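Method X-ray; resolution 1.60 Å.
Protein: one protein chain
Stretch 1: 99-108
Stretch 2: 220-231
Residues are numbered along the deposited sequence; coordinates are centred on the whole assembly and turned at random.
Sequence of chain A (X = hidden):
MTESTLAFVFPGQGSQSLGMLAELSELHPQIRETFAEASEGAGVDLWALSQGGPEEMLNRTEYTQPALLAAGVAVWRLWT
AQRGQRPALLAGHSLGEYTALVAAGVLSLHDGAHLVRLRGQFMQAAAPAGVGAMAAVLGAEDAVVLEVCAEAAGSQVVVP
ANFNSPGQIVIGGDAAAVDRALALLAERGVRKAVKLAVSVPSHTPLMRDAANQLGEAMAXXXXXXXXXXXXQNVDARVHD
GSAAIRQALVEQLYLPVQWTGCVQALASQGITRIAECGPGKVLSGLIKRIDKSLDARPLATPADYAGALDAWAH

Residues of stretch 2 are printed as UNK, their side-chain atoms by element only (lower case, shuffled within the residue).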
# COMPACT_ATOMS: atom_id res chain seq x y z
N THR A 99 -6.93 -2.04 -2.32
CA THR A 99 -7.02 -3.48 -2.50
C THR A 99 -7.87 -4.08 -1.38
O THR A 99 -8.73 -4.93 -1.65
CB THR A 99 -5.62 -4.11 -2.52
OG1 THR A 99 -4.75 -3.29 -3.34
CG2 THR A 99 -5.69 -5.51 -3.10
N ALA A 100 -7.65 -3.64 -0.14
CA ALA A 100 -8.42 -4.11 1.02
C ALA A 100 -9.91 -3.82 0.86
O ALA A 100 -10.75 -4.67 1.16
CB ALA A 100 -7.89 -3.50 2.29
N LEU A 101 -10.23 -2.63 0.34
CA LEU A 101 -11.63 -2.25 0.15
C LEU A 101 -12.30 -3.11 -0.93
O LEU A 101 -13.49 -3.43 -0.81
CB LEU A 101 -11.77 -0.76 -0.13
CG LEU A 101 -11.46 0.10 1.10
CD1 LEU A 101 -11.18 1.54 0.67
CD2 LEU A 101 -12.60 0.07 2.11
N VAL A 102 -11.54 -3.50 -1.95
CA VAL A 102 -12.07 -4.42 -2.96
C VAL A 102 -12.28 -5.79 -2.31
O VAL A 102 -13.37 -6.39 -2.46
CB VAL A 102 -11.19 -4.49 -4.23
CG1 VAL A 102 -11.73 -5.50 -5.25
CG2 VAL A 102 -11.14 -3.12 -4.89
N ALA A 103 -11.30 -6.26 -1.55
CA ALA A 103 -11.42 -7.57 -0.87
C ALA A 103 -12.61 -7.61 0.08
O ALA A 103 -13.27 -8.64 0.19
CB ALA A 103 -10.14 -7.92 -0.12
N ALA A 104 -12.88 -6.48 0.75
CA ALA A 104 -14.02 -6.31 1.65
C ALA A 104 -15.37 -6.17 0.93
O ALA A 104 -16.41 -6.13 1.58
CB ALA A 104 -13.78 -5.11 2.58
N GLY A 105 -15.35 -6.08 -0.40
CA GLY A 105 -16.56 -5.91 -1.19
C GLY A 105 -17.14 -4.50 -1.22
O GLY A 105 -18.28 -4.30 -1.65
N VAL A 106 -16.35 -3.53 -0.78
CA VAL A 106 -16.79 -2.12 -0.79
C VAL A 106 -16.86 -1.58 -2.21
O VAL A 106 -17.80 -0.85 -2.56
CB VAL A 106 -15.85 -1.26 0.08
CG1 VAL A 106 -16.21 0.23 0.03
CG2 VAL A 106 -15.91 -1.71 1.54
N LEU A 107 -15.82 -1.86 -2.99
CA LEU A 107 -15.74 -1.50 -4.39
C LEU A 107 -15.64 -2.76 -5.26
O LEU A 107 -14.98 -3.72 -4.87
CB LEU A 107 -14.49 -0.67 -4.66
CG LEU A 107 -14.50 0.76 -4.10
CD1 LEU A 107 -13.09 1.34 -4.29
CD2 LEU A 107 -15.53 1.63 -4.78
N SER A 108 -16.26 -2.74 -6.43
CA SER A 108 -15.99 -3.80 -7.43
C SER A 108 -14.52 -3.74 -7.86
O SER A 108 -13.88 -2.69 -7.76
CB SER A 108 -16.88 -3.62 -8.66
OG SER A 108 -16.52 -2.45 -9.37
N UNK A 220 -18.47 9.42 -7.68
CA UNK A 220 -19.23 8.93 -8.84
C UNK A 220 -19.41 7.42 -8.86
O UNK A 220 -20.15 6.87 -9.69
N UNK A 221 -18.75 6.74 -7.93
CA UNK A 221 -18.82 5.27 -7.85
C UNK A 221 -19.81 4.76 -6.81
O UNK A 221 -20.23 5.49 -5.91
c UNK A 221 -17.43 4.70 -7.52
c UNK A 221 -16.39 4.71 -9.89
c UNK A 221 -14.93 4.65 -7.83
c UNK A 221 -16.26 5.14 -8.42
N UNK A 222 -20.19 3.50 -6.97
CA UNK A 222 -21.01 2.77 -6.03
C UNK A 222 -20.12 2.22 -4.90
O UNK A 222 -19.14 1.52 -5.16
o UNK A 222 -22.51 0.86 -5.89
c UNK A 222 -21.71 1.62 -6.77
N UNK A 223 -20.48 2.56 -3.67
CA UNK A 223 -19.78 2.11 -2.46
C UNK A 223 -20.71 1.20 -1.69
O UNK A 223 -21.88 1.53 -1.46
n UNK A 223 -17.21 5.40 -3.82
c UNK A 223 -16.86 4.07 -2.05
c UNK A 223 -18.26 4.10 -2.32
c UNK A 223 -19.34 3.32 -1.61
c UNK A 223 -14.08 4.48 -2.08
c UNK A 223 -14.67 3.66 -1.10
c UNK A 223 -14.84 5.11 -3.04
c UNK A 223 -18.43 4.90 -3.41
c UNK A 223 -16.23 4.89 -3.01
c UNK A 223 -16.06 3.45 -1.07
N UNK A 224 -20.19 0.03 -1.33
CA UNK A 224 -20.95 -0.97 -0.59
C UNK A 224 -20.45 -1.12 0.84
O UNK A 224 -19.30 -0.77 1.15
c UNK A 224 -20.46 -2.14 -3.90
n UNK A 224 -21.31 -2.02 -4.97
c UNK A 224 -20.85 -2.31 -1.34
c UNK A 224 -22.56 -2.03 -4.52
n UNK A 224 -22.53 -2.12 -3.21
c UNK A 224 -21.22 -2.21 -2.78
N UNK A 225 -21.32 -1.65 1.70
CA UNK A 225 -20.94 -1.91 3.10
C UNK A 225 -19.81 -2.95 3.15
O UNK A 225 -19.85 -3.95 2.41
c UNK A 225 -22.15 -2.40 3.88
N UNK A 226 -18.77 -2.70 3.96
CA UNK A 226 -17.69 -3.70 3.99
C UNK A 226 -18.11 -5.00 4.67
O UNK A 226 -18.77 -4.97 5.71
c UNK A 226 -17.28 -1.97 5.62
c UNK A 226 -16.57 -3.01 4.79
c UNK A 226 -18.45 -1.51 4.77
N UNK A 227 -17.69 -6.11 4.08
CA UNK A 227 -17.93 -7.44 4.64
C UNK A 227 -16.91 -7.82 5.71
O UNK A 227 -17.15 -8.72 6.54
c UNK A 227 -17.92 -8.46 3.52
o UNK A 227 -17.82 -9.49 0.93
c UNK A 227 -19.09 -8.29 2.57
n UNK A 227 -19.60 -8.32 0.20
c UNK A 227 -18.78 -8.76 1.16
N UNK A 228 -15.76 -7.13 5.68
CA UNK A 228 -14.70 -7.29 6.67
C UNK A 228 -14.17 -5.88 6.92
O UNK A 228 -13.97 -5.15 5.96
c UNK A 228 -12.47 -8.40 7.26
c UNK A 228 -13.51 -8.19 6.15
c UNK A 228 -14.02 -9.54 5.63
c UNK A 228 -12.97 -10.39 4.88
N UNK A 229 -13.98 -5.49 8.19
CA UNK A 229 -13.57 -4.10 8.43
C UNK A 229 -12.15 -3.84 7.95
O UNK A 229 -11.28 -4.72 8.04
c UNK A 229 -14.21 -6.21 9.46
c UNK A 229 -13.66 -3.94 9.95
c UNK A 229 -14.51 -5.12 10.42
N UNK A 230 -11.94 -2.62 7.47
CA UNK A 230 -10.62 -2.17 7.00
C UNK A 230 -10.04 -1.10 7.94
O UNK A 230 -10.63 -0.02 8.13
c UNK A 230 -11.27 -2.71 4.63
c UNK A 230 -9.35 -1.18 5.05
c UNK A 230 -10.72 -1.64 5.55
N UNK A 231 -8.91 -1.44 8.55
CA UNK A 231 -8.16 -0.47 9.35
C UNK A 231 -7.40 0.46 8.39
O UNK A 231 -6.54 -0.01 7.65
c UNK A 231 -6.38 -0.18 11.10
c UNK A 231 -7.94 -2.15 11.21
c UNK A 231 -7.18 -1.20 10.29
O HOH W 1 -15.17 -9.93 1.82
O HOH W 2 -20.41 -5.52 0.38
O HOH W 3 -17.97 -0.28 -6.96

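Position 220 has backbone atoms and no side-chain atoms, and nothing of it reaches stretch 1. It is Gly-220.

Position 221 carries four carbons, forked at the second, and they reach Leu-107 CD2. That fork marks leucine: Leu-221. Its CD1 lies 4.3 Å from Leu-107 CD2, a loose apolar contact.

Position 222 has one carbon and then one oxygen, with no further branch. These stay clear of stretch 1, but the backbone O touches Leu-107. It is Ser-222. Ser-222 O lies 3.6 Å from Leu-107 CD2. Water 3 donates to Ser-222 O at 2.8 Å and accepts from Ser-108 N at 3.0 Å, so it bridges the two backbones.

Position 223 has one carbon followed by fused five- and six-membered rings, with eight carbons and one nitrogen. The rings touch Leu-107, Val-106 and Leu-101. Only tryptophan fits: Trp-223. Leu-107 CD2 sits over one face of the six-membered ring, 3.8 Å from its centroid and 11° off the normal, a CH-pi contact. Leu-101 CD1 lies at the ring edge, 4.5 Å from Trp-223 CZ3. Val-106 CG1 approaches obliquely, 3.4 Å from Trp-223 CE3.

Position 224 has one carbon and a five-membered ring of three carbons and two nitrogens. Its CB touches Gly-105 O at 3.3 Å. It is His-224. The backbone also bonds: His-224 N donates to Val-106 O at 2.8 Å, and Val-106 CA makes a CA-H...O contact with His-224 O at 3.4 Å.

Position 225 has a single carbon, pointing away from stretch 1. It is Ala-225. Water 2 donates to Ala-225 O at 2.6 Å and to Gly-105 O at 3.2 Å.

Position 226 has three carbons that close a ring onto its own backbone N. Its CB meets Val-106 CG2 at 3.6 Å and Ala-104 CB at 4.1 Å. It is Pro-226.

Position 227 has three carbons, the third carrying one oxygen and one nitrogen. Its backbone N donates to Ala-104 O at 2.8 Å, nearly straight at 171°. It is Gln-227. Water 1 donates to both Gln-227 OE1 and Ala-103 O, each at 2.8 Å.

Position 228 has four carbons, forked at the first, with one arm two carbons long. Its backbone O lies 3.4 Å from Ala-104 CB. It is Ile-228.

Position 229 is another three-carbon ring closed onto N, without contact to stretch 1. It is Pro-229.

Position 230 has one carbon carrying two more, which pack on Ala-100, Leu-101 and Ala-104. It is Val-230. Its CG1 packs on Ala-100 CB at 3.9 Å, and its CG2 lies 4.0 Å from both Leu-101 CD2 and Ala-104 CB.

Position 231 has the same three-carbon fork, but out of reach. It is Val-231.

The contact joins the last turn of a helix and the loop after it to an irregular segment. Two backbone hydrogen bonds fix the register, through Ala-104 O and Val-106 O. Between them, Gly-105 is the first residue to leave helical phi/psi, with positive phi in a Schellman motif; an ideal CB there would clash with Gln-227 NE2. Apolar packing fills in around these bonds. Three waters link polar atoms of the two stretches, but Ile-228 N is buried without a partner.

Stretch 2 (220-231) GLSWHAPQIPVV
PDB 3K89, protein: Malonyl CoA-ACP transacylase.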